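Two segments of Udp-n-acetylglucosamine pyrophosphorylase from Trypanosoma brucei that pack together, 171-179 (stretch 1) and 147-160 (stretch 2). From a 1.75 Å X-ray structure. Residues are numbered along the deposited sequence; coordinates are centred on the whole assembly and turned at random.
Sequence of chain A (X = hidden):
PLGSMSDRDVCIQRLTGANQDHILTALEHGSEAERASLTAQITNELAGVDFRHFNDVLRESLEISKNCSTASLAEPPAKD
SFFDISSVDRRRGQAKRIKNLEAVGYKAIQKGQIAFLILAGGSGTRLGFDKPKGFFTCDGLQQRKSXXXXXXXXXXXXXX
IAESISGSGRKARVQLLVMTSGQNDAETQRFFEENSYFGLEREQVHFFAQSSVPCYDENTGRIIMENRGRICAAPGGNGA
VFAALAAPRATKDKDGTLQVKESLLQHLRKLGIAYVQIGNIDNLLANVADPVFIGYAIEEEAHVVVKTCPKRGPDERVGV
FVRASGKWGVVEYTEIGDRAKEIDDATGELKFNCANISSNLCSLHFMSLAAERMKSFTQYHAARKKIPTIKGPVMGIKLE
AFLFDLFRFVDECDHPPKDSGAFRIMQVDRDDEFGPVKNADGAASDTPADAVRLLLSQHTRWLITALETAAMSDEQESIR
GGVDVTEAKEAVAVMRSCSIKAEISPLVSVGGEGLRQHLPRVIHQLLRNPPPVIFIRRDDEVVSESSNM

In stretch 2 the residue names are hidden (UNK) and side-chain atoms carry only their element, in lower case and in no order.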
# COMPACT_ATOMS: atom_id res chain seq x y z
N LYS A 171 18.56 -17.35 5.62
CA LYS A 171 17.63 -16.40 6.20
C LYS A 171 16.57 -16.08 5.16
O LYS A 171 16.88 -15.96 3.97
CB LYS A 171 18.35 -15.13 6.65
CG LYS A 171 19.32 -15.35 7.82
CD LYS A 171 18.61 -15.57 9.16
CE LYS A 171 18.34 -17.04 9.47
NZ LYS A 171 17.73 -17.21 10.82
N ALA A 172 15.32 -16.00 5.61
CA ALA A 172 14.20 -15.59 4.73
C ALA A 172 14.21 -14.08 4.78
O ALA A 172 14.21 -13.51 5.87
CB ALA A 172 12.88 -16.11 5.28
N ARG A 173 14.23 -13.43 3.62
CA ARG A 173 14.31 -11.96 3.60
C ARG A 173 13.29 -11.36 2.64
O ARG A 173 13.34 -11.60 1.43
CB ARG A 173 15.74 -11.46 3.26
CG ARG A 173 16.77 -11.70 4.37
CD ARG A 173 16.32 -11.05 5.68
NE ARG A 173 17.22 -11.28 6.81
CZ ARG A 173 16.95 -12.03 7.88
NH1 ARG A 173 15.79 -12.66 8.00
NH2 ARG A 173 17.85 -12.15 8.84
N VAL A 174 12.38 -10.57 3.19
CA VAL A 174 11.46 -9.78 2.37
C VAL A 174 12.12 -8.39 2.18
O VAL A 174 12.45 -7.73 3.18
CB VAL A 174 10.11 -9.61 3.10
CG1 VAL A 174 9.22 -8.60 2.35
CG2 VAL A 174 9.42 -10.95 3.28
N GLN A 175 12.34 -7.95 0.94
CA GLN A 175 12.90 -6.60 0.72
C GLN A 175 11.82 -5.58 1.01
O GLN A 175 10.70 -5.72 0.50
CB GLN A 175 13.38 -6.43 -0.72
CG GLN A 175 14.46 -7.45 -1.12
CD GLN A 175 15.73 -7.29 -0.31
OE1 GLN A 175 16.18 -6.17 -0.06
NE2 GLN A 175 16.31 -8.41 0.12
N LEU A 176 12.14 -4.59 1.85
CA LEU A 176 11.20 -3.55 2.22
C LEU A 176 11.54 -2.31 1.40
O LEU A 176 12.67 -1.81 1.44
CB LEU A 176 11.29 -3.24 3.73
CG LEU A 176 10.34 -2.13 4.21
CD1 LEU A 176 8.88 -2.47 3.91
CD2 LEU A 176 10.50 -1.87 5.69
N LEU A 177 10.55 -1.83 0.66
CA LEU A 177 10.72 -0.66 -0.20
C LEU A 177 9.85 0.43 0.40
O LEU A 177 8.62 0.26 0.48
CB LEU A 177 10.23 -0.99 -1.62
CG LEU A 177 10.57 -2.37 -2.20
CD1 LEU A 177 10.01 -2.45 -3.62
CD2 LEU A 177 12.08 -2.57 -2.17
N VAL A 178 10.48 1.50 0.87
CA VAL A 178 9.73 2.56 1.56
C VAL A 178 9.62 3.75 0.59
O VAL A 178 10.63 4.40 0.30
CB VAL A 178 10.45 2.97 2.86
CG1 VAL A 178 9.68 4.09 3.57
CG2 VAL A 178 10.58 1.76 3.76
N MET A 179 8.42 4.00 0.07
CA MET A 179 8.26 5.04 -0.94
C MET A 179 7.93 6.37 -0.28
O MET A 179 6.79 6.65 0.09
CB MET A 179 7.23 4.68 -2.03
CG MET A 179 7.40 5.65 -3.21
SD MET A 179 6.31 5.24 -4.58
CE MET A 179 4.78 5.92 -3.99
N UNK A 147 3.22 3.02 13.25
CA UNK A 147 2.78 2.23 12.12
C UNK A 147 3.97 1.58 11.39
O UNK A 147 3.90 0.40 11.06
c UNK A 147 -0.07 4.51 10.82
c UNK A 147 -0.36 2.40 12.15
c UNK A 147 0.58 3.55 11.81
c UNK A 147 1.89 3.06 11.18
N UNK A 148 5.07 2.31 11.17
CA UNK A 148 6.28 1.70 10.57
C UNK A 148 6.75 0.49 11.38
O UNK A 148 7.02 -0.55 10.82
c UNK A 148 7.70 5.76 8.17
c UNK A 148 7.39 3.57 9.22
c UNK A 148 7.70 4.94 9.31
c UNK A 148 7.13 3.86 6.82
c UNK A 148 7.14 3.04 7.95
c UNK A 148 7.44 2.69 10.44
c UNK A 148 7.41 5.23 6.92
N UNK A 149 6.81 0.63 12.70
CA UNK A 149 7.33 -0.44 13.53
C UNK A 149 6.50 -1.70 13.40
O UNK A 149 7.06 -2.78 13.26
c UNK A 149 9.09 -1.65 18.35
c UNK A 149 7.40 0.01 15.00
c UNK A 149 7.92 -1.08 15.92
s UNK A 149 8.40 -0.27 17.46
N UNK A 150 5.17 -1.56 13.42
CA UNK A 150 4.30 -2.73 13.31
C UNK A 150 4.41 -3.40 11.93
O UNK A 150 4.39 -4.63 11.85
c UNK A 150 2.67 -2.26 15.21
c UNK A 150 2.85 -2.41 13.69
c UNK A 150 0.89 -0.17 15.00
s UNK A 150 0.99 -1.79 15.72
N UNK A 151 4.56 -2.61 10.87
CA UNK A 151 4.83 -3.19 9.54
C UNK A 151 6.08 -4.02 9.53
O UNK A 151 6.07 -5.14 9.01
c UNK A 151 3.63 -1.99 7.64
c UNK A 151 3.35 -2.24 6.31
n UNK A 151 2.49 -1.52 8.19
c UNK A 151 1.50 -1.49 7.24
n UNK A 151 2.02 -1.93 6.10
c UNK A 151 4.91 -2.13 8.44
N UNK A 152 7.16 -3.51 10.12
CA UNK A 152 8.44 -4.23 10.12
C UNK A 152 8.39 -5.50 10.97
O UNK A 152 9.01 -6.51 10.62
s UNK A 152 9.88 -1.93 9.44
c UNK A 152 9.58 -3.31 10.57
N UNK A 153 7.65 -5.45 12.07
CA UNK A 153 7.51 -6.62 12.90
C UNK A 153 6.69 -7.69 12.21
O UNK A 153 6.96 -8.88 12.37
c UNK A 153 7.35 -5.18 16.51
c UNK A 153 7.90 -5.54 15.13
c UNK A 153 6.89 -6.23 14.25
o UNK A 153 8.13 -4.58 17.28
o UNK A 153 6.19 -5.50 16.81
N UNK A 154 5.70 -7.29 11.40
CA UNK A 154 4.96 -8.28 10.62
C UNK A 154 5.91 -8.98 9.63
O UNK A 154 5.84 -10.20 9.47
c UNK A 154 0.36 -6.14 11.01
n UNK A 154 -0.65 -5.26 10.32
c UNK A 154 2.64 -7.23 10.82
c UNK A 154 1.57 -6.39 10.11
c UNK A 154 3.78 -7.64 9.88
N UNK A 155 6.81 -8.23 9.02
CA UNK A 155 7.76 -8.84 8.08
C UNK A 155 8.64 -9.82 8.84
O UNK A 155 8.84 -10.96 8.39
c UNK A 155 7.79 -6.97 6.43
c UNK A 155 9.87 -8.42 6.72
c UNK A 155 8.65 -7.78 7.41
c UNK A 155 8.51 -5.81 5.78
N UNK A 156 9.17 -9.37 9.97
CA UNK A 156 10.04 -10.27 10.78
C UNK A 156 9.34 -11.57 11.16
O UNK A 156 9.93 -12.67 11.11
n UNK A 156 12.60 -8.51 16.25
c UNK A 156 10.54 -9.53 12.03
n UNK A 156 11.69 -6.54 15.46
c UNK A 156 11.86 -7.52 12.81
c UNK A 156 11.65 -8.53 11.71
c UNK A 156 12.19 -7.76 15.24
n UNK A 156 12.31 -8.23 14.01
N UNK A 157 8.08 -11.47 11.56
CA UNK A 157 7.32 -12.67 11.92
C UNK A 157 7.07 -13.61 10.73
O UNK A 157 7.26 -14.83 10.84
c UNK A 157 5.23 -13.48 13.14
n UNK A 157 5.14 -15.42 14.53
c UNK A 157 5.55 -16.65 14.78
n UNK A 157 4.64 -17.57 15.08
n UNK A 157 6.84 -16.95 14.73
c UNK A 157 5.99 -14.29 14.19
c UNK A 157 6.02 -12.29 12.64
N UNK A 158 6.66 -13.05 9.59
CA UNK A 158 6.45 -13.84 8.38
C UNK A 158 7.79 -14.55 7.96
O UNK A 158 7.79 -15.70 7.52
c UNK A 158 0.94 -13.91 7.52
c UNK A 158 3.41 -13.72 7.29
c UNK A 158 4.41 -12.56 7.40
n UNK A 158 2.04 -13.19 7.34
n UNK A 158 1.02 -15.22 7.68
c UNK A 158 5.89 -12.98 7.24
n UNK A 158 -0.26 -13.32 7.50
N UNK A 159 8.90 -13.83 8.08
CA UNK A 159 10.23 -14.38 7.74
C UNK A 159 10.56 -15.55 8.66
O UNK A 159 11.03 -16.61 8.21
c UNK A 159 11.37 -12.31 6.72
o UNK A 159 12.64 -10.39 6.04
c UNK A 159 12.36 -11.18 6.94
n UNK A 159 12.94 -11.12 8.15
c UNK A 159 11.32 -13.30 7.89
N UNK A 160 10.28 -15.36 9.94
CA UNK A 160 10.50 -16.42 10.95
C UNK A 160 9.66 -17.66 10.69
O UNK A 160 10.18 -18.79 10.80
c UNK A 160 10.23 -15.83 12.35
c UNK A 160 10.47 -16.76 13.52
o UNK A 160 9.37 -15.07 14.85
c UNK A 160 10.04 -16.14 14.85
o UNK A 160 10.40 -16.73 15.89

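Position 147 has four side-chain carbons, forked at the second and far from stretch 1: Leu 147. Position 148 carries one carbon and then a ring of six carbons; a ring atom lies 4.1 Å from Val 178 CG1. This is Phe 148, and the ring atom is CE1. Its CA-to-CB bond points sideways, but the end of the side chain comes nearer to the strand.

Positions 149 and 150 each show two carbons, a sulfur and a terminal carbon without branching, which identifies Met 149 and Met 150. Both are out of reach of stretch 1. Position 151 has one carbon followed by a five-membered ring of three carbons and two nitrogens, so it is His 151; its CA-to-CB bond points toward the strand, but His 151 CB is still 6.0 Å from Leu 176 CD1.

At position 152 a single carbon bears a sulfur, 3.8 Å from Leu 176 CD2. The absence of any further atom makes this Cys 152, with SG in apolar contact. Position 153 has three carbons, the third carrying two oxygens, and position 154 four carbons in a row ending in nitrogen: Glu 153 and Lys 154, neither reaching stretch 1.

Position 155 has four carbons forked at the first, with one arm two carbons long. The short arm lies 3.8 Å from Val 174 CB, and the tip of the long arm 3.8 Å from Leu 176 CD1. The residue is Ile 155, whose CG2 and CD1 make these two contacts; with chi1 m and chi2 t, the long arm is extended.

Positions 156, 157 and 158 share one pattern, three carbons, a nitrogen, then a carbon carrying two more nitrogens, and none touches stretch 1. They are Arg 156, Arg 157 and Arg 158.

Position 159 has three carbons, the third carrying one oxygen and one nitrogen. The oxygen is 2.9 Å from Val 174 N, and the nitrogen 3.2 Å from Arg 173 NH1. The amide identifies Gln 159. Val 174 N donates to Gln 159 OE1 with an N-H...acceptor angle of 167°, nearly linear. Gln 159 NE2 and Arg 173 NH1 are both donors and do not bond; NH1 instead donates to Ala 172 O at 2.8 Å. Position 160 has three carbons, the third carrying two oxygens, and points away: Glu 160, whose OE1 forms a salt bridge with Arg 157 NH1 at 3.2 Å.

The contact is a helix laid nearly antiparallel to a strand, at 163° between their directions. Ala 172, Val 174, Leu 176 and Val 178, alternate residues, all point toward the helix and meet positions 159, 155, 152 and 148 in turn. The CA separation of these pairs grows from 5.1 Å at Ala 172–Gln 159 to 9.7 Å at Val 178–Phe 148, so the segments diverge toward Phe 148, where a large ring spans the wider gap. At the narrow end, Gln 159 supplies the one hydrogen bond across the stretches, satisfying a backbone NH; the other pairs pack through apolar side chains.

Stretch 2 147-160: LFMMHCEKIRRRQE
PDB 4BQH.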